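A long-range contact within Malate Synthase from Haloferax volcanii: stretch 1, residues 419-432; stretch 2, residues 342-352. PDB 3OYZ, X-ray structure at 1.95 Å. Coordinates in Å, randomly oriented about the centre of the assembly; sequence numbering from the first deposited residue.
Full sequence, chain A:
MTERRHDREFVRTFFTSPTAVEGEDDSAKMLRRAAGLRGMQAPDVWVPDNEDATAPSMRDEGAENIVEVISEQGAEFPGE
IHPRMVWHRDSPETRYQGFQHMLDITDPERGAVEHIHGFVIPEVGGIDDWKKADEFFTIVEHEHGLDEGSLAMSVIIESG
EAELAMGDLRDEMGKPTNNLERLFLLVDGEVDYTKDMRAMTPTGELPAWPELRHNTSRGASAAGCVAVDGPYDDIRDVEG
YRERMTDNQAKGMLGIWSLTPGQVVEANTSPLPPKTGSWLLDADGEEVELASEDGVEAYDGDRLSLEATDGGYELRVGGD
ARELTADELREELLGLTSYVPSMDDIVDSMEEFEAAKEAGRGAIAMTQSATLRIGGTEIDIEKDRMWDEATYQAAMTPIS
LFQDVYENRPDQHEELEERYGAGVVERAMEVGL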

# COMPACT_ATOMS: atom_id res chain seq x y z
N ARG A 419 -33.10 17.66 -6.70
CA ARG A 419 -32.37 17.12 -5.54
C ARG A 419 -31.92 18.21 -4.56
O ARG A 419 -32.05 17.99 -3.35
CB ARG A 419 -31.28 16.11 -5.97
CG ARG A 419 -29.92 16.23 -5.28
CD ARG A 419 -28.82 15.27 -5.84
NE ARG A 419 -27.89 14.98 -4.75
CZ ARG A 419 -27.95 13.88 -4.00
NH1 ARG A 419 -28.87 12.96 -4.26
NH2 ARG A 419 -27.10 13.69 -2.99
N TYR A 420 -31.46 19.37 -5.02
CA TYR A 420 -31.00 20.43 -4.13
C TYR A 420 -31.88 21.66 -3.89
O TYR A 420 -31.74 22.33 -2.86
CB TYR A 420 -29.62 20.97 -4.54
CG TYR A 420 -28.53 19.92 -4.48
CD1 TYR A 420 -28.06 19.45 -3.26
CD2 TYR A 420 -28.02 19.38 -5.64
CE1 TYR A 420 -27.07 18.45 -3.20
CE2 TYR A 420 -27.05 18.38 -5.61
CZ TYR A 420 -26.57 17.94 -4.39
OH TYR A 420 -25.60 16.98 -4.40
N GLY A 421 -32.70 22.01 -4.88
CA GLY A 421 -33.35 23.32 -4.93
C GLY A 421 -32.48 24.29 -5.70
O GLY A 421 -31.26 24.31 -5.51
N ALA A 422 -33.09 25.10 -6.56
CA ALA A 422 -32.40 26.01 -7.48
C ALA A 422 -31.54 27.07 -6.79
O ALA A 422 -30.68 27.73 -7.38
CB ALA A 422 -33.42 26.69 -8.41
N GLY A 423 -31.83 27.25 -5.51
CA GLY A 423 -31.12 28.24 -4.71
C GLY A 423 -29.81 27.68 -4.19
O GLY A 423 -28.78 28.33 -4.30
N VAL A 424 -29.87 26.48 -3.61
CA VAL A 424 -28.66 25.75 -3.19
C VAL A 424 -27.71 25.56 -4.38
O VAL A 424 -26.50 25.81 -4.25
CB VAL A 424 -28.97 24.37 -2.56
CG1 VAL A 424 -27.67 23.68 -2.11
CG2 VAL A 424 -29.97 24.51 -1.41
N VAL A 425 -28.27 25.22 -5.54
CA VAL A 425 -27.51 25.07 -6.76
C VAL A 425 -26.72 26.30 -7.14
O VAL A 425 -25.55 26.18 -7.50
CB VAL A 425 -28.36 24.57 -7.95
CG1 VAL A 425 -27.57 24.60 -9.25
CG2 VAL A 425 -28.87 23.17 -7.69
N GLU A 426 -27.34 27.48 -7.07
CA GLU A 426 -26.73 28.67 -7.67
C GLU A 426 -25.70 29.16 -6.68
O GLU A 426 -24.67 29.72 -7.08
CB GLU A 426 -27.74 29.77 -8.04
CG GLU A 426 -28.57 29.51 -9.32
CD GLU A 426 -27.79 28.86 -10.49
OE1 GLU A 426 -26.65 29.29 -10.83
OE2 GLU A 426 -28.34 27.90 -11.11
N ARG A 427 -25.91 28.86 -5.40
CA ARG A 427 -24.88 29.13 -4.40
C ARG A 427 -23.58 28.32 -4.59
O ARG A 427 -22.49 28.90 -4.49
CB ARG A 427 -25.43 28.90 -2.99
CG ARG A 427 -24.62 29.60 -1.93
CD ARG A 427 -25.48 29.91 -0.73
NE ARG A 427 -25.23 29.07 0.43
CZ ARG A 427 -24.25 29.26 1.31
NH1 ARG A 427 -23.37 30.24 1.14
NH2 ARG A 427 -24.16 28.45 2.36
N ALA A 428 -23.71 27.01 -4.86
CA ALA A 428 -22.61 26.05 -5.10
C ALA A 428 -21.83 26.50 -6.31
O ALA A 428 -20.60 26.63 -6.25
CB ALA A 428 -23.15 24.66 -5.38
N MET A 429 -22.56 26.78 -7.39
CA MET A 429 -21.94 27.31 -8.58
C MET A 429 -21.15 28.59 -8.38
O MET A 429 -20.38 28.90 -9.27
CB MET A 429 -22.91 27.46 -9.75
CG MET A 429 -23.57 26.17 -10.17
SD MET A 429 -22.31 24.87 -10.38
CE MET A 429 -21.56 25.21 -11.96
N GLU A 430 -21.25 29.26 -7.23
CA GLU A 430 -20.48 30.49 -6.98
C GLU A 430 -19.11 30.31 -6.34
O GLU A 430 -18.22 31.13 -6.59
CB GLU A 430 -21.22 31.47 -6.06
CG GLU A 430 -22.63 31.87 -6.47
CD GLU A 430 -22.69 33.01 -7.46
OE1 GLU A 430 -21.87 33.02 -8.41
OE2 GLU A 430 -23.57 33.89 -7.28
N VAL A 431 -18.95 29.30 -5.49
CA VAL A 431 -17.75 29.10 -4.68
C VAL A 431 -16.45 29.15 -5.49
O VAL A 431 -16.45 28.70 -6.63
CB VAL A 431 -17.85 27.73 -3.97
CG1 VAL A 431 -16.63 27.42 -3.13
CG2 VAL A 431 -19.11 27.67 -3.15
N GLY A 432 -15.37 29.67 -4.89
CA GLY A 432 -13.99 29.65 -5.41
C GLY A 432 -13.76 30.06 -6.86
O GLY A 432 -13.98 31.21 -7.26
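Stretch 2 342-352: SMDDIVDSMEE

How do the two backbones run? Stretch 2 is helical from Met343 to Glu352, with Ser342 at its N-cap: the backbone N of Asp345 donates to Ser342 OG at 2.8 Å. In stretch 1 a helix closes at Tyr420, Gly421 breaks it with positive phi, and a second helix starts at Ala422; a type I turn spans Ala428 to Val431. This second helix and that of stretch 2 point broadly the same way, crossing at 37° with axes 10.4 Å apart at their closest. Val424 lies beside Asp344 (CA to CA 6.8 Å) and Ala428 beside Val347 (CA to CA 7.4 Å).

What fills the start of the interface? Met343 reaches into stretch 1 and sets its CE almost squarely over the Tyr420 ring, 3.5 Å from the ring centroid, a CH-pi contact. The same methionine packs against the second helix, with CE 4.0 Å from Val424 CG1 and SD 3.9 Å from Ala428 CB.

How is Arg427 held? Its side chain sits as a knob among Asp344, Val347, Asp348 and Glu351, residues that one helical face brings together. Three salt bridges reach the edge of the guanidinium: Arg427 NE to Asp344 OD1 at 3.2 Å, Arg427 NH2 to Asp348 OD1 at 2.8 Å, where the hydrogen bond is weak because its angle is only 129°, and Arg427 NH1 to Glu351 OE2 at 3.1 Å. Val347 CG1 covers one face of the group, 3.3 Å from Arg427 NH1, so charge is met in the plane and a methyl lies above it.

What closes the far end? Val431, the last residue of the turn, points toward stretch 2, its CG1 3.6 Å from Met350 CE and its CG2 4.2 Å from Val347 CG1.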

# COMPACT_ATOMS: atom_id res chain seq x y z
N SER A 342 -24.32 18.82 4.64
CA SER A 342 -25.11 18.90 3.43
C SER A 342 -24.23 19.74 2.52
O SER A 342 -23.27 20.35 3.00
CB SER A 342 -26.36 19.75 3.75
OG SER A 342 -26.00 21.12 3.93
N MET A 343 -24.60 19.87 1.25
CA MET A 343 -23.87 20.82 0.41
C MET A 343 -23.81 22.24 0.98
O MET A 343 -22.75 22.88 0.97
CB MET A 343 -24.39 20.81 -1.03
CG MET A 343 -23.42 21.58 -1.94
SD MET A 343 -23.44 21.12 -3.69
CE MET A 343 -25.13 21.46 -4.19
N ASP A 344 -24.94 22.72 1.51
CA ASP A 344 -25.00 23.99 2.24
C ASP A 344 -24.08 24.12 3.44
O ASP A 344 -23.42 25.15 3.62
CB ASP A 344 -26.43 24.25 2.71
CG ASP A 344 -27.14 25.25 1.83
OD1 ASP A 344 -26.52 26.29 1.50
OD2 ASP A 344 -28.31 24.97 1.49
N ASP A 345 -24.04 23.09 4.28
CA ASP A 345 -23.11 23.07 5.40
C ASP A 345 -21.64 23.28 4.99
O ASP A 345 -20.92 24.09 5.59
CB ASP A 345 -23.25 21.74 6.15
CG ASP A 345 -24.56 21.64 6.91
OD1 ASP A 345 -24.92 22.62 7.60
OD2 ASP A 345 -25.20 20.57 6.81
N ILE A 346 -21.22 22.55 3.95
CA ILE A 346 -19.85 22.66 3.41
C ILE A 346 -19.44 24.09 3.01
O ILE A 346 -18.43 24.62 3.51
CB ILE A 346 -19.60 21.67 2.24
CG1 ILE A 346 -19.48 20.24 2.78
CG2 ILE A 346 -18.32 22.06 1.52
CD1 ILE A 346 -20.09 19.21 1.87
N VAL A 347 -20.25 24.72 2.17
CA VAL A 347 -20.03 26.13 1.88
C VAL A 347 -19.96 27.03 3.14
O VAL A 347 -19.12 27.94 3.21
CB VAL A 347 -21.20 26.64 1.01
CG1 VAL A 347 -20.95 28.09 0.61
CG2 VAL A 347 -21.47 25.66 -0.16
N ASP A 348 -20.80 26.77 4.13
CA ASP A 348 -20.80 27.54 5.37
C ASP A 348 -19.44 27.42 6.08
O ASP A 348 -18.85 28.45 6.49
CB ASP A 348 -21.90 27.05 6.35
CG ASP A 348 -23.33 27.50 5.97
OD1 ASP A 348 -23.47 28.36 5.07
OD2 ASP A 348 -24.32 26.99 6.56
N SER A 349 -18.94 26.19 6.27
CA SER A 349 -17.65 26.01 6.94
C SER A 349 -16.54 26.76 6.22
O SER A 349 -15.65 27.33 6.86
CB SER A 349 -17.27 24.54 7.05
OG SER A 349 -18.37 23.84 7.58
N MET A 350 -16.64 26.83 4.89
CA MET A 350 -15.62 27.45 4.06
C MET A 350 -15.59 28.99 4.16
O MET A 350 -14.51 29.58 4.34
CB MET A 350 -15.75 26.96 2.62
CG MET A 350 -15.22 25.53 2.35
SD MET A 350 -15.43 24.95 0.65
CE MET A 350 -14.67 26.26 -0.30
N GLU A 351 -16.76 29.61 4.05
CA GLU A 351 -16.96 31.06 4.25
C GLU A 351 -16.57 31.53 5.65
O GLU A 351 -15.77 32.46 5.77
CB GLU A 351 -18.37 31.50 3.89
CG GLU A 351 -18.59 31.50 2.37
CD GLU A 351 -20.05 31.45 1.95
OE1 GLU A 351 -20.32 31.48 0.73
OE2 GLU A 351 -20.97 31.37 2.79
N GLU A 352 -17.05 30.82 6.67
CA GLU A 352 -16.54 30.99 8.04
C GLU A 352 -15.01 30.94 8.14
O GLU A 352 -14.41 31.78 8.81
CB GLU A 352 -17.19 30.01 9.04
CG GLU A 352 -16.56 30.17 10.45
CD GLU A 352 -17.00 29.18 11.54
OE1 GLU A 352 -16.30 29.17 12.58
OE2 GLU A 352 -18.00 28.43 11.39